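PDB 5YVD: Nsp15 from Middle East respiratory syndrome-related coronavirus, which acts as an endoribonuclease of the EndoU family, probably cutting viral RNA next to uridylates as a hexamer of identical subunits. Local coordinates for residues A[58-64]-A[83-88]; A[203-207]-A[294-300]; A[269-273]-A[319-324]. One frame throughout, in Å; residues are numbered along the deposited sequence.

Contact 1: A[58-64]-A[83-88]; sequences YAKRAVR and FVLWDY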
ATOM      1  N   TYR A  58       2.597   3.257 -20.733  1.00 34.71           N
ATOM      2  CA  TYR A  58       3.922   3.841 -20.853  1.00 34.22           C
ATOM      3  C   TYR A  58       4.749   3.199 -21.972  1.00 36.49           C
ATOM      4  O   TYR A  58       5.224   3.888 -22.865  1.00 35.73           O
ATOM      5  CB  TYR A  58       4.675   3.732 -19.542  1.00 32.78           C
ATOM      6  CG  TYR A  58       6.072   4.253 -19.644  1.00 33.00           C
ATOM      7  CD1 TYR A  58       7.177   3.409 -19.470  1.00 33.59           C
ATOM      8  CD2 TYR A  58       6.297   5.577 -19.943  1.00 32.43           C
ATOM      9  CE1 TYR A  58       8.461   3.886 -19.585  1.00 31.91           C
ATOM     10  CE2 TYR A  58       7.576   6.064 -20.063  1.00 32.51           C
ATOM     11  CZ  TYR A  58       8.644   5.221 -19.885  1.00 32.11           C
ATOM     12  OH  TYR A  58       9.890   5.755 -19.994  1.00 34.44           O
ATOM     13  N   ALA A  59       4.930   1.889 -21.931  1.00 37.37           N
ATOM     14  CA  ALA A  59       5.762   1.242 -22.951  1.00 41.16           C
ATOM     15  C   ALA A  59       5.186   1.352 -24.348  1.00 42.00           C
ATOM     16  O   ALA A  59       5.929   1.345 -25.324  1.00 46.78           O
ATOM     17  CB  ALA A  59       6.001  -0.217 -22.620  1.00 43.57           C
ATOM     18  N   LYS A  60       3.884   1.464 -24.446  1.00 42.58           N
ATOM     19  CA  LYS A  60       3.228   1.554 -25.713  1.00 40.38           C
ATOM     20  C   LYS A  60       3.069   2.988 -26.155  1.00 37.93           C
ATOM     21  O   LYS A  60       2.549   3.250 -27.195  1.00 36.65           O
ATOM     22  CB  LYS A  60       1.897   0.833 -25.637  1.00 41.19           C
ATOM     23  CG  LYS A  60       2.011  -0.646 -25.906  1.00 41.17           C
ATOM     24  CD  LYS A  60       0.947  -1.448 -25.211  1.00 41.05           C
ATOM     25  CE  LYS A  60       0.772  -2.812 -25.831  1.00 41.68           C
ATOM     26  NZ  LYS A  60      -0.645  -3.230 -25.849  1.00 42.13           N
ATOM     27  N   ARG A  61       3.541   3.921 -25.356  1.00 40.81           N
ATOM     28  CA  ARG A  61       3.471   5.330 -25.695  1.00 37.42           C
ATOM     29  C   ARG A  61       3.831   5.534 -27.124  1.00 36.41           C
ATOM     30  O   ARG A  61       4.653   4.841 -27.640  1.00 39.07           O
ATOM     31  CB  ARG A  61       4.392   6.137 -24.793  1.00 37.62           C
ATOM     32  CG  ARG A  61       5.746   6.473 -25.366  1.00 38.36           C
ATOM     33  CD  ARG A  61       6.753   6.825 -24.291  1.00 39.76           C
ATOM     34  NE  ARG A  61       7.346   5.617 -23.782  1.00 44.26           N
ATOM     35  CZ  ARG A  61       8.634   5.427 -23.576  1.00 48.71           C
ATOM     36  NH1 ARG A  61       9.508   6.372 -23.789  1.00 47.78           N
ATOM     37  NH2 ARG A  61       9.038   4.268 -23.138  1.00 55.84           N
ATOM     38  N   ALA A  62       3.203   6.483 -27.777  1.00 33.68           N
ATOM     39  CA  ALA A  62       3.524   6.781 -29.147  1.00 34.26           C
ATOM     40  C   ALA A  62       4.718   7.673 -29.301  1.00 36.31           C
ATOM     41  O   ALA A  62       4.673   8.792 -28.909  1.00 39.89           O
ATOM     42  CB  ALA A  62       2.354   7.431 -29.796  1.00 35.18           C
ATOM     43  N   VAL A  63       5.759   7.180 -29.941  1.00 36.50           N
ATOM     44  CA  VAL A  63       7.006   7.898 -30.039  1.00 35.79           C
ATOM     45  C   VAL A  63       7.079   8.736 -31.302  1.00 35.09           C
ATOM     46  O   VAL A  63       7.763   8.394 -32.259  1.00 33.85           O
ATOM     47  CB  VAL A  63       8.178   6.935 -29.958  1.00 36.02           C
ATOM     48  CG1 VAL A  63       9.510   7.707 -29.911  1.00 36.91           C
ATOM     49  CG2 VAL A  63       8.000   6.110 -28.709  1.00 37.53           C
ATOM     50  N   ARG A  64       6.376   9.856 -31.273  1.00 35.42           N
ATOM     51  CA  ARG A  64       6.252  10.741 -32.432  1.00 37.93           C
ATOM     52  C   ARG A  64       5.847  12.089 -31.918  1.00 35.23           C
ATOM     53  O   ARG A  64       5.363  12.185 -30.805  1.00 37.33           O
ATOM     54  CB  ARG A  64       5.152  10.232 -33.374  1.00 39.73           C
ATOM     55  CG  ARG A  64       3.893   9.836 -32.621  1.00 42.30           C
ATOM     56  CD  ARG A  64       2.619   9.815 -33.445  1.00 42.47           C
ATOM     57  NE  ARG A  64       2.495   8.637 -34.281  1.00 40.86           N
ATOM     58  CZ  ARG A  64       1.366   7.955 -34.455  1.00 41.51           C
ATOM     59  NH1 ARG A  64       0.229   8.302 -33.852  1.00 39.37           N
ATOM     60  NH2 ARG A  64       1.375   6.904 -35.254  1.00 42.54           N
ATOM     61  N   PHE A  83      -3.678   4.510 -30.688  1.00 37.71           N
ATOM     62  CA  PHE A  83      -2.434   4.943 -30.090  1.00 37.64           C
ATOM     63  C   PHE A  83      -2.733   5.572 -28.748  1.00 35.90           C
ATOM     64  O   PHE A  83      -3.867   5.785 -28.387  1.00 35.65           O
ATOM     65  CB  PHE A  83      -1.654   5.922 -31.006  1.00 38.30           C
ATOM     66  CG  PHE A  83      -2.307   7.272 -31.176  1.00 36.87           C
ATOM     67  CD1 PHE A  83      -3.316   7.453 -32.105  1.00 35.39           C
ATOM     68  CD2 PHE A  83      -1.908   8.358 -30.415  1.00 37.34           C
ATOM     69  CE1 PHE A  83      -3.925   8.682 -32.249  1.00 35.80           C
ATOM     70  CE2 PHE A  83      -2.522   9.598 -30.569  1.00 36.39           C
ATOM     71  CZ  PHE A  83      -3.527   9.757 -31.485  1.00 34.92           C
ATOM     72  N   VAL A  84      -1.683   5.875 -28.019  1.00 37.20           N
ATOM     73  CA  VAL A  84      -1.805   6.425 -26.689  1.00 36.31           C
ATOM     74  C   VAL A  84      -0.689   7.437 -26.533  1.00 32.68           C
ATOM     75  O   VAL A  84       0.400   7.265 -27.091  1.00 31.74           O
ATOM     76  CB  VAL A  84      -1.711   5.292 -25.646  1.00 38.93           C
ATOM     77  CG1 VAL A  84      -0.303   5.157 -25.075  1.00 37.90           C
ATOM     78  CG2 VAL A  84      -2.755   5.483 -24.563  1.00 38.87           C
ATOM     79  N   LEU A  85      -0.982   8.509 -25.814  1.00 31.49           N
ATOM     80  CA  LEU A  85      -0.077   9.637 -25.726  1.00 30.55           C
ATOM     81  C   LEU A  85       0.394   9.797 -24.307  1.00 31.44           C
ATOM     82  O   LEU A  85      -0.439   9.940 -23.398  1.00 29.31           O
ATOM     83  CB  LEU A  85      -0.795  10.893 -26.178  1.00 30.59           C
ATOM     84  CG  LEU A  85      -1.040  11.039 -27.688  1.00 30.74           C
ATOM     85  CD1 LEU A  85      -1.759  12.354 -27.967  1.00 31.40           C
ATOM     86  CD2 LEU A  85       0.252  11.003 -28.496  1.00 29.70           C
ATOM     87  N   TRP A  86       1.719   9.758 -24.114  1.00 33.28           N
ATOM     88  CA  TRP A  86       2.326   9.923 -22.776  1.00 36.30           C
ATOM     89  C   TRP A  86       2.591  11.387 -22.492  1.00 37.38           C
ATOM     90  O   TRP A  86       3.156  12.085 -23.336  1.00 44.01           O
ATOM     91  CB  TRP A  86       3.627   9.126 -22.644  1.00 35.63           C
ATOM     92  CG  TRP A  86       4.113   8.941 -21.221  1.00 36.53           C
ATOM     93  CD1 TRP A  86       5.232   9.489 -20.650  1.00 36.67           C
ATOM     94  CD2 TRP A  86       3.507   8.132 -20.198  1.00 35.37           C
ATOM     95  NE1 TRP A  86       5.363   9.063 -19.339  1.00 33.76           N
ATOM     96  CE2 TRP A  86       4.317   8.239 -19.035  1.00 32.81           C
ATOM     97  CE3 TRP A  86       2.367   7.322 -20.150  1.00 34.95           C
ATOM     98  CZ2 TRP A  86       4.013   7.581 -17.844  1.00 32.39           C
ATOM     99  CZ3 TRP A  86       2.077   6.633 -18.941  1.00 33.78           C
ATOM    100  CH2 TRP A  86       2.893   6.780 -17.819  1.00 31.61           C
ATOM    101  N   ASP A  87       2.144  11.837 -21.318  1.00 39.79           N
ATOM    102  CA  ASP A  87       2.491  13.152 -20.773  1.00 40.89           C
ATOM    103  C   ASP A  87       3.640  13.036 -19.731  1.00 40.61           C
ATOM    104  O   ASP A  87       3.454  12.503 -18.612  1.00 40.41           O
ATOM    105  CB  ASP A  87       1.252  13.798 -20.152  1.00 41.71           C
ATOM    106  CG  ASP A  87       1.534  15.193 -19.605  1.00 39.13           C
ATOM    107  OD1 ASP A  87       2.648  15.408 -19.100  1.00 38.72           O
ATOM    108  OD2 ASP A  87       0.641  16.060 -19.659  1.00 37.77           O
ATOM    109  N   TYR A  88       4.813  13.554 -20.092  1.00 36.06           N
ATOM    110  CA  TYR A  88       6.015  13.284 -19.317  1.00 36.65           C
ATOM    111  C   TYR A  88       6.096  14.135 -18.054  1.00 37.95           C
ATOM    112  O   TYR A  88       6.698  13.740 -17.063  1.00 42.28           O
ATOM    113  CB  TYR A  88       7.277  13.488 -20.156  1.00 34.31           C
ATOM    114  CG  TYR A  88       7.520  12.442 -21.225  1.00 33.72           C
ATOM    115  CD1 TYR A  88       6.687  12.341 -22.331  1.00 34.21           C
ATOM    116  CD2 TYR A  88       8.597  11.574 -21.152  1.00 32.42           C
ATOM    117  CE1 TYR A  88       6.918  11.398 -23.325  1.00 33.79           C
ATOM    118  CE2 TYR A  88       8.829  10.620 -22.143  1.00 31.85           C
ATOM    119  CZ  TYR A  88       7.990  10.541 -23.238  1.00 32.31           C
ATOM    120  OH  TYR A  88       8.198   9.603 -24.255  1.00 31.37           O
TER
HETATM  121  O   HOH W   1       7.123   9.600 -26.616  1.00 28.36           O
HETATM  122  O   HOH W   2       3.862   9.643 -26.400  1.00 50.69           O

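Contact 2: A[203-207]-A[294-300]; sequences LSDME and LKLDDFV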
ATOM      1  N   LEU A 203      11.067  35.170 -28.686  1.00 40.80           N
ATOM      2  CA  LEU A 203      10.570  34.822 -29.995  1.00 41.24           C
ATOM      3  C   LEU A 203      10.450  36.023 -30.925  1.00 45.07           C
ATOM      4  O   LEU A 203      10.086  35.855 -32.073  1.00 43.72           O
ATOM      5  CB  LEU A 203       9.201  34.156 -29.851  1.00 38.46           C
ATOM      6  CG  LEU A 203       9.162  32.748 -29.264  1.00 35.39           C
ATOM      7  CD1 LEU A 203       7.731  32.377 -28.875  1.00 33.43           C
ATOM      8  CD2 LEU A 203       9.750  31.734 -30.244  1.00 34.98           C
ATOM      9  N   SER A 204      10.768  37.222 -30.437  1.00 49.00           N
ATOM     10  CA  SER A 204      10.646  38.448 -31.217  1.00 46.48           C
ATOM     11  C   SER A 204      11.578  39.515 -30.640  1.00 45.69           C
ATOM     12  O   SER A 204      12.117  39.357 -29.552  1.00 51.24           O
ATOM     13  CB  SER A 204       9.209  38.951 -31.151  1.00 47.72           C
ATOM     14  OG  SER A 204       8.975  39.588 -29.901  1.00 48.68           O
ATOM     15  N   ASP A 205      11.747  40.618 -31.349  1.00 45.28           N
ATOM     16  CA  ASP A 205      12.607  41.690 -30.869  1.00 44.69           C
ATOM     17  C   ASP A 205      12.073  42.336 -29.596  1.00 43.38           C
ATOM     18  O   ASP A 205      12.821  42.653 -28.666  1.00 42.55           O
ATOM     19  CB  ASP A 205      12.768  42.744 -31.954  1.00 45.68           C
ATOM     20  CG  ASP A 205      13.838  42.388 -32.943  1.00 45.51           C
ATOM     21  OD1 ASP A 205      14.793  41.673 -32.561  1.00 40.50           O
ATOM     22  OD2 ASP A 205      13.709  42.836 -34.099  1.00 47.35           O
ATOM     23  N   MET A 206      10.769  42.536 -29.561  1.00 45.20           N
ATOM     24  CA  MET A 206      10.122  43.043 -28.366  1.00 44.71           C
ATOM     25  C   MET A 206      10.406  42.121 -27.171  1.00 47.14           C
ATOM     26  O   MET A 206      10.794  42.598 -26.104  1.00 51.32           O
ATOM     27  CB  MET A 206       8.624  43.201 -28.597  1.00 41.75           C
ATOM     28  CG  MET A 206       7.957  44.115 -27.600  1.00 43.29           C
ATOM     29  SD  MET A 206       6.168  43.875 -27.593  1.00 43.36           S
ATOM     30  CE  MET A 206       5.691  44.990 -28.906  1.00 42.17           C
ATOM     31  N   GLU A 207      10.253  40.810 -27.341  1.00 47.85           N
ATOM     32  CA  GLU A 207      10.511  39.889 -26.221  1.00 47.62           C
ATOM     33  C   GLU A 207      11.956  40.007 -25.716  1.00 46.70           C
ATOM     34  O   GLU A 207      12.190  39.988 -24.513  1.00 45.20           O
ATOM     35  CB  GLU A 207      10.138  38.438 -26.583  1.00 47.37           C
ATOM     36  CG  GLU A 207       8.633  38.264 -26.809  1.00 46.69           C
ATOM     37  CD  GLU A 207       8.065  36.884 -26.452  1.00 44.97           C
ATOM     38  OE1 GLU A 207       8.671  35.837 -26.816  1.00 40.43           O
ATOM     39  OE2 GLU A 207       6.973  36.856 -25.826  1.00 43.39           O
ATOM     40  N   LEU A 294       1.667  34.217 -23.746  1.00 39.60           N
ATOM     41  CA  LEU A 294       1.512  34.718 -25.106  1.00 42.43           C
ATOM     42  C   LEU A 294       2.820  35.322 -25.572  1.00 41.15           C
ATOM     43  O   LEU A 294       3.573  35.880 -24.771  1.00 40.09           O
ATOM     44  CB  LEU A 294       0.434  35.796 -25.177  1.00 42.10           C
ATOM     45  CG  LEU A 294      -0.961  35.317 -24.812  1.00 45.40           C
ATOM     46  CD1 LEU A 294      -1.832  36.523 -24.442  1.00 47.73           C
ATOM     47  CD2 LEU A 294      -1.572  34.482 -25.943  1.00 42.61           C
ATOM     48  N   LYS A 295       3.072  35.217 -26.871  1.00 41.06           N
ATOM     49  CA  LYS A 295       4.043  36.075 -27.527  1.00 44.78           C
ATOM     50  C   LYS A 295       3.741  37.478 -27.035  1.00 43.18           C
ATOM     51  O   LYS A 295       2.583  37.889 -27.034  1.00 47.72           O
ATOM     52  CB  LYS A 295       3.873  35.988 -29.036  1.00 47.89           C
ATOM     53  CG  LYS A 295       4.947  36.696 -29.847  1.00 53.96           C
ATOM     54  CD  LYS A 295       6.111  35.772 -30.164  1.00 57.43           C
ATOM     55  CE  LYS A 295       5.790  34.805 -31.298  1.00 62.83           C
ATOM     56  NZ  LYS A 295       5.685  35.453 -32.635  1.00 66.17           N
ATOM     57  N   LEU A 296       4.751  38.204 -26.569  1.00 42.59           N
ATOM     58  CA  LEU A 296       4.498  39.510 -25.943  1.00 41.15           C
ATOM     59  C   LEU A 296       3.892  40.502 -26.943  1.00 42.19           C
ATOM     60  O   LEU A 296       3.004  41.279 -26.597  1.00 41.34           O
ATOM     61  CB  LEU A 296       5.778  40.078 -25.352  1.00 41.06           C
ATOM     62  CG  LEU A 296       5.783  41.522 -24.851  1.00 39.82           C
ATOM     63  CD1 LEU A 296       4.896  41.691 -23.630  1.00 39.76           C
ATOM     64  CD2 LEU A 296       7.209  41.927 -24.540  1.00 40.71           C
ATOM     65  N   ASP A 297       4.365  40.454 -28.183  1.00 42.12           N
ATOM     66  CA  ASP A 297       3.788  41.261 -29.249  1.00 43.22           C
ATOM     67  C   ASP A 297       2.283  41.027 -29.374  1.00 43.41           C
ATOM     68  O   ASP A 297       1.500  41.956 -29.571  1.00 44.98           O
ATOM     69  CB  ASP A 297       4.429  40.926 -30.592  1.00 43.73           C
ATOM     70  CG  ASP A 297       5.927  41.057 -30.577  1.00 42.28           C
ATOM     71  OD1 ASP A 297       6.415  42.044 -31.146  1.00 44.34           O
ATOM     72  OD2 ASP A 297       6.604  40.172 -30.012  1.00 38.99           O
ATOM     73  N   ASP A 298       1.873  39.780 -29.271  1.00 42.75           N
ATOM     74  CA  ASP A 298       0.449  39.475 -29.377  1.00 45.53           C
ATOM     75  C   ASP A 298      -0.359  40.043 -28.182  1.00 45.99           C
ATOM     76  O   ASP A 298      -1.483  40.564 -28.340  1.00 39.57           O
ATOM     77  CB  ASP A 298       0.269  37.962 -29.532  1.00 43.98           C
ATOM     78  CG  ASP A 298       0.827  37.442 -30.858  1.00 44.55           C
ATOM     79  OD1 ASP A 298       0.875  38.215 -31.844  1.00 47.28           O
ATOM     80  OD2 ASP A 298       1.185  36.252 -30.925  1.00 41.25           O
ATOM     81  N   PHE A 299       0.222  39.952 -26.989  1.00 47.62           N
ATOM     82  CA  PHE A 299      -0.394  40.528 -25.799  1.00 46.48           C
ATOM     83  C   PHE A 299      -0.509  42.041 -25.924  1.00 44.11           C
ATOM     84  O   PHE A 299      -1.505  42.629 -25.522  1.00 43.98           O
ATOM     85  CB  PHE A 299       0.443  40.184 -24.582  1.00 47.81           C
ATOM     86  CG  PHE A 299      -0.136  40.664 -23.281  1.00 46.90           C
ATOM     87  CD1 PHE A 299      -1.115  39.939 -22.642  1.00 45.09           C
ATOM     88  CD2 PHE A 299       0.347  41.812 -22.671  1.00 46.69           C
ATOM     89  CE1 PHE A 299      -1.622  40.352 -21.431  1.00 45.92           C
ATOM     90  CE2 PHE A 299      -0.150  42.236 -21.454  1.00 46.16           C
ATOM     91  CZ  PHE A 299      -1.134  41.499 -20.831  1.00 47.42           C
ATOM     92  N   VAL A 300       0.511  42.667 -26.492  1.00 42.64           N
ATOM     93  CA  VAL A 300       0.477  44.110 -26.698  1.00 46.71           C
ATOM     94  C   VAL A 300      -0.613  44.490 -27.731  1.00 46.78           C
ATOM     95  O   VAL A 300      -1.375  45.434 -27.555  1.00 47.93           O
ATOM     96  CB  VAL A 300       1.863  44.642 -27.125  1.00 45.42           C
ATOM     97  CG1 VAL A 300       1.771  46.095 -27.560  1.00 48.40           C
ATOM     98  CG2 VAL A 300       2.856  44.500 -25.989  1.00 44.08           C
TER

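Contact 3: A[269-273]-A[319-324]; sequences SSTIH and IDLTMI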
ATOM      1  N   SER A 269      -0.107  20.744 -19.247  1.00 39.73           N
ATOM      2  CA  SER A 269      -0.331  21.640 -20.384  1.00 39.49           C
ATOM      3  C   SER A 269      -1.730  22.227 -20.360  1.00 39.69           C
ATOM      4  O   SER A 269      -2.709  21.490 -20.253  1.00 37.98           O
ATOM      5  CB  SER A 269      -0.124  20.909 -21.686  1.00 41.17           C
ATOM      6  OG  SER A 269      -0.385  21.748 -22.800  1.00 44.67           O
ATOM      7  N   SER A 270      -1.795  23.557 -20.443  1.00 37.71           N
ATOM      8  CA  SER A 270      -3.033  24.294 -20.327  1.00 37.91           C
ATOM      9  C   SER A 270      -2.836  25.739 -20.822  1.00 38.03           C
ATOM     10  O   SER A 270      -1.771  26.350 -20.626  1.00 37.17           O
ATOM     11  CB  SER A 270      -3.521  24.284 -18.866  1.00 38.64           C
ATOM     12  OG  SER A 270      -4.699  25.064 -18.690  1.00 37.01           O
ATOM     13  N   THR A 271      -3.868  26.274 -21.467  1.00 36.50           N
ATOM     14  CA  THR A 271      -3.814  27.629 -21.980  1.00 38.11           C
ATOM     15  C   THR A 271      -3.584  28.632 -20.869  1.00 37.56           C
ATOM     16  O   THR A 271      -2.846  29.605 -21.079  1.00 34.14           O
ATOM     17  CB  THR A 271      -5.078  27.993 -22.772  1.00 39.28           C
ATOM     18  OG1 THR A 271      -5.132  27.185 -23.943  1.00 42.95           O
ATOM     19  CG2 THR A 271      -5.041  29.411 -23.215  1.00 39.85           C
ATOM     20  N   ILE A 272      -4.203  28.381 -19.705  1.00 39.33           N
ATOM     21  CA  ILE A 272      -3.962  29.156 -18.464  1.00 39.31           C
ATOM     22  C   ILE A 272      -3.386  28.302 -17.337  1.00 37.60           C
ATOM     23  O   ILE A 272      -3.857  27.198 -17.049  1.00 35.17           O
ATOM     24  CB  ILE A 272      -5.259  29.744 -17.884  1.00 41.85           C
ATOM     25  CG1 ILE A 272      -6.024  30.549 -18.938  1.00 46.96           C
ATOM     26  CG2 ILE A 272      -4.967  30.589 -16.649  1.00 39.41           C
ATOM     27  CD1 ILE A 272      -7.535  30.434 -18.786  1.00 50.05           C
ATOM     28  N   HIS A 273      -2.402  28.867 -16.667  1.00 38.47           N
ATOM     29  CA  HIS A 273      -1.781  28.262 -15.520  1.00 40.51           C
ATOM     30  C   HIS A 273      -1.989  29.157 -14.289  1.00 42.90           C
ATOM     31  O   HIS A 273      -1.908  30.390 -14.378  1.00 38.99           O
ATOM     32  CB  HIS A 273      -0.279  28.087 -15.785  1.00 42.27           C
ATOM     33  CG  HIS A 273       0.051  27.012 -16.775  1.00 41.13           C
ATOM     34  ND1 HIS A 273       0.555  25.787 -16.404  1.00 42.22           N
ATOM     35  CD2 HIS A 273      -0.054  26.977 -18.118  1.00 44.87           C
ATOM     36  CE1 HIS A 273       0.758  25.046 -17.474  1.00 42.23           C
ATOM     37  NE2 HIS A 273       0.398  25.746 -18.530  1.00 45.64           N
ATOM     38  N   ILE A 319      -7.994  32.093 -28.717  1.00 42.80           N
ATOM     39  CA  ILE A 319      -6.659  31.616 -28.399  1.00 42.26           C
ATOM     40  C   ILE A 319      -6.661  30.106 -28.240  1.00 43.06           C
ATOM     41  O   ILE A 319      -7.591  29.544 -27.654  1.00 46.02           O
ATOM     42  CB  ILE A 319      -6.182  32.164 -27.041  1.00 44.85           C
ATOM     43  CG1 ILE A 319      -6.130  33.689 -27.050  1.00 46.89           C
ATOM     44  CG2 ILE A 319      -4.806  31.609 -26.697  1.00 44.81           C
ATOM     45  CD1 ILE A 319      -5.892  34.306 -25.691  1.00 48.33           C
ATOM     46  N   ASP A 320      -5.618  29.439 -28.714  1.00 43.03           N
ATOM     47  CA  ASP A 320      -5.479  28.007 -28.455  1.00 46.56           C
ATOM     48  C   ASP A 320      -6.781  27.245 -28.811  1.00 47.22           C
ATOM     49  O   ASP A 320      -7.202  26.312 -28.102  1.00 48.22           O
ATOM     50  CB  ASP A 320      -5.078  27.753 -26.974  1.00 45.24           C
ATOM     51  CG  ASP A 320      -3.593  28.078 -26.679  1.00 44.14           C
ATOM     52  OD1 ASP A 320      -2.860  28.509 -27.579  1.00 44.66           O
ATOM     53  OD2 ASP A 320      -3.140  27.897 -25.534  1.00 42.48           O
ATOM     54  N   LEU A 321      -7.411  27.670 -29.903  1.00 42.09           N
ATOM     55  CA  LEU A 321      -8.579  27.000 -30.464  1.00 43.30           C
ATOM     56  C   LEU A 321      -9.884  27.088 -29.636  1.00 44.69           C
ATOM     57  O   LEU A 321     -10.876  26.502 -30.041  1.00 43.16           O
ATOM     58  CB  LEU A 321      -8.242  25.550 -30.833  1.00 41.61           C
ATOM     59  CG  LEU A 321      -6.981  25.363 -31.705  1.00 42.33           C
ATOM     60  CD1 LEU A 321      -6.626  23.895 -31.911  1.00 44.40           C
ATOM     61  CD2 LEU A 321      -7.112  26.029 -33.066  1.00 43.96           C
ATOM     62  N   THR A 322      -9.876  27.832 -28.520  1.00 49.18           N
ATOM     63  CA  THR A 322     -11.085  28.160 -27.713  1.00 48.63           C
ATOM     64  C   THR A 322     -11.274  29.675 -27.648  1.00 48.37           C
ATOM     65  O   THR A 322     -10.520  30.437 -28.270  1.00 42.49           O
ATOM     66  CB  THR A 322     -10.953  27.719 -26.238  1.00 49.31           C
ATOM     67  OG1 THR A 322      -9.824  26.856 -26.092  1.00 55.08           O
ATOM     68  CG2 THR A 322     -12.227  27.034 -25.732  1.00 48.76           C
ATOM     69  N   MET A 323     -12.274  30.108 -26.884  1.00 49.50           N
ATOM     70  CA  MET A 323     -12.407  31.520 -26.532  1.00 54.38           C
ATOM     71  C   MET A 323     -11.815  31.693 -25.163  1.00 49.22           C
ATOM     72  O   MET A 323     -12.133  30.906 -24.284  1.00 51.66           O
ATOM     73  CB  MET A 323     -13.880  31.971 -26.522  1.00 58.54           C
ATOM     74  CG  MET A 323     -14.060  33.477 -26.678  1.00 65.67           C
ATOM     75  SD  MET A 323     -13.601  34.090 -28.333  1.00 77.06           S
ATOM     76  CE  MET A 323     -15.194  34.096 -29.165  1.00 76.61           C
ATOM     77  N   ILE A 324     -10.959  32.705 -24.981  1.00 47.06           N
ATOM     78  CA  ILE A 324     -10.407  33.043 -23.647  1.00 46.75           C
ATOM     79  C   ILE A 324     -10.812  34.442 -23.186  1.00 45.89           C
ATOM     80  O   ILE A 324     -10.688  35.415 -23.935  1.00 50.01           O
ATOM     81  CB  ILE A 324      -8.860  32.950 -23.599  1.00 51.95           C
ATOM     82  CG1 ILE A 324      -8.389  31.545 -24.024  1.00 53.70           C
ATOM     83  CG2 ILE A 324      -8.328  33.288 -22.194  1.00 49.79           C
ATOM     84  CD1 ILE A 324      -8.701  30.443 -23.028  1.00 52.06           C
TER

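Contact 1: A[58-64]-A[83-88]
Tyr58 turns one edge of its phenol ring onto a face of the Trp86 indole, a T-shaped (edge-to-face) pair with the planes at 62° and CD2 of Tyr58 3.4 Å from CE2 of Trp86. Here the last turn of helix 51-59, in the N-terminal oligomerisation part, meets the short hairpin strand 86-87 of the middle domain. A chi1 of 177°, with CG anti to the backbone N, brings the ring edge onto the indole; CB itself sits over the six-membered ring, 4.0 Å from its centroid, a CH-pi contact. The phenol OH bonds to Glu263 of the second subunit, so the pair lies against the hexamer interface. Arg61 bends back: its N and NE (the latter at 2.9 Å) reach Tyr58 O from opposite faces of that carbonyl's plane, and NH2 lies over one face of the Tyr58 ring. Ala62 N donates to Val84 O at 3.0 Å. NH1 of Arg64 lies over a face of the Phe83 ring, at most a weak cation-pi attraction, while NH2 is held by a salt bridge to Asp121. A water bridges the two backbones, donating to Ala62 O at 2.8 Å and accepting from Trp86 N at 3.1 Å.

Contact 2: A[203-207]-A[294-300]
Lys295 lies across Leu203 at about a right angle, its CD 3.5 Å from CB of Leu203. The lysine chain bends at chi2 (90°) and the two torsions after it, which lays CD and CE against Leu203, and the ammonium group stays well away from Glu207. Lys295 is also the N-cap residue of helix 296-304, and the first amide of that helix, Leu296 N, donates to OE2 of Glu207 at 2.7 Å, reaching it from above the carboxylate plane. CB of Leu296 lies beside that carboxylate, and CG goes on to SD of Met206 at 3.6 Å, with Phe218 and Phe229 packing around the side chain. Asp297 swings its carboxylate back to the start of helix 205-212, where Ser204 OG donates to OD2 of Asp297; the modelled separation of 2.4 Å is very short and doubtful. OD1 of the same aspartate rests near CB of Met206. One turn on, Val300 meets Met206 tip to tip, CG2 to SD at 3.7 Å. Two helix starts in the endoribonuclease domain thus face each other. Ser204 OG also accepts from Glu207 N, a capping bond at 3.1 Å, so the one hydroxyl would serve both helices if the short Asp297 bond is real. Glu207 OE1 forms a salt bridge with Arg195, and the carboxylates of Glu207 and Asp297 sit where the two helix dipoles would probably favour them.

Contact 3: A[269-273]-A[319-324]
Thr271 places its hydroxyl against the carboxylate of Asp320, the polar heart of this contact. Just before it, Ser270, whose CB leaves the backbone away from 319-324, spends its hydroxyl within its own loop, OG donating to Ile272 O at 2.8 Å. Thr271 then reaches across: OG1 appears to donate to OD2 of Asp320 at 2.6 Å, a bond to be taken with caution because OD2 sits too close to another atom of the model. With OG1 anti to the carbonyl carbon (chi1 -66°), the methyl CG2 meets CD1 of Ile324 tip to tip at 3.8 Å and CG2 of Ile319 at 4.1 Å. The hydroxyl takes the carboxylate while the methyl, though also beside OD2, faces the isoleucines. Asp320 stands in a type I' beta turn, Ile319 to Thr322, that links strands 312-319 and 322-331 of the C-terminal antiparallel sheet of the endoribonuclease domain; Thr322 N donates to Ile319 O at 3.0 Å to close it, and Ile319 N to Thr322 O adds the next hairpin bond. Asn74, at the end of helix 69-74 in the middle domain, donates through ND2 to both Thr271 OG1 and Asp320 O, and Asp320 OD1 accepts from Thr192 N. Ile272 follows, bringing CD1 to within 4.4 Å of CD1 of Ile324, where Ile292 also packs on Ile272.

How the contacts relate
Contacts 1 and 3 are buried and contact 2 is only partly so. Contact 1 joins the N-terminal region to the middle domain and is aromatic in character; it alone of the three touches another subunit. Contacts 2 and 3 both belong to the endoribonuclease domain, their centres about 17 Å apart, with segments that alternate along the chain. Contact 2 sets two helix starts against each other with hydroxyl and carboxylate bonds beside methionine and leucine packing, whereas contact 3 links a loop to a hairpin turn through one small threonine. Helix 69-74 touches both contact 1, at Leu85, and contact 3, at Asp320; the centres of contacts 1 and 3 lie about 23 Å apart.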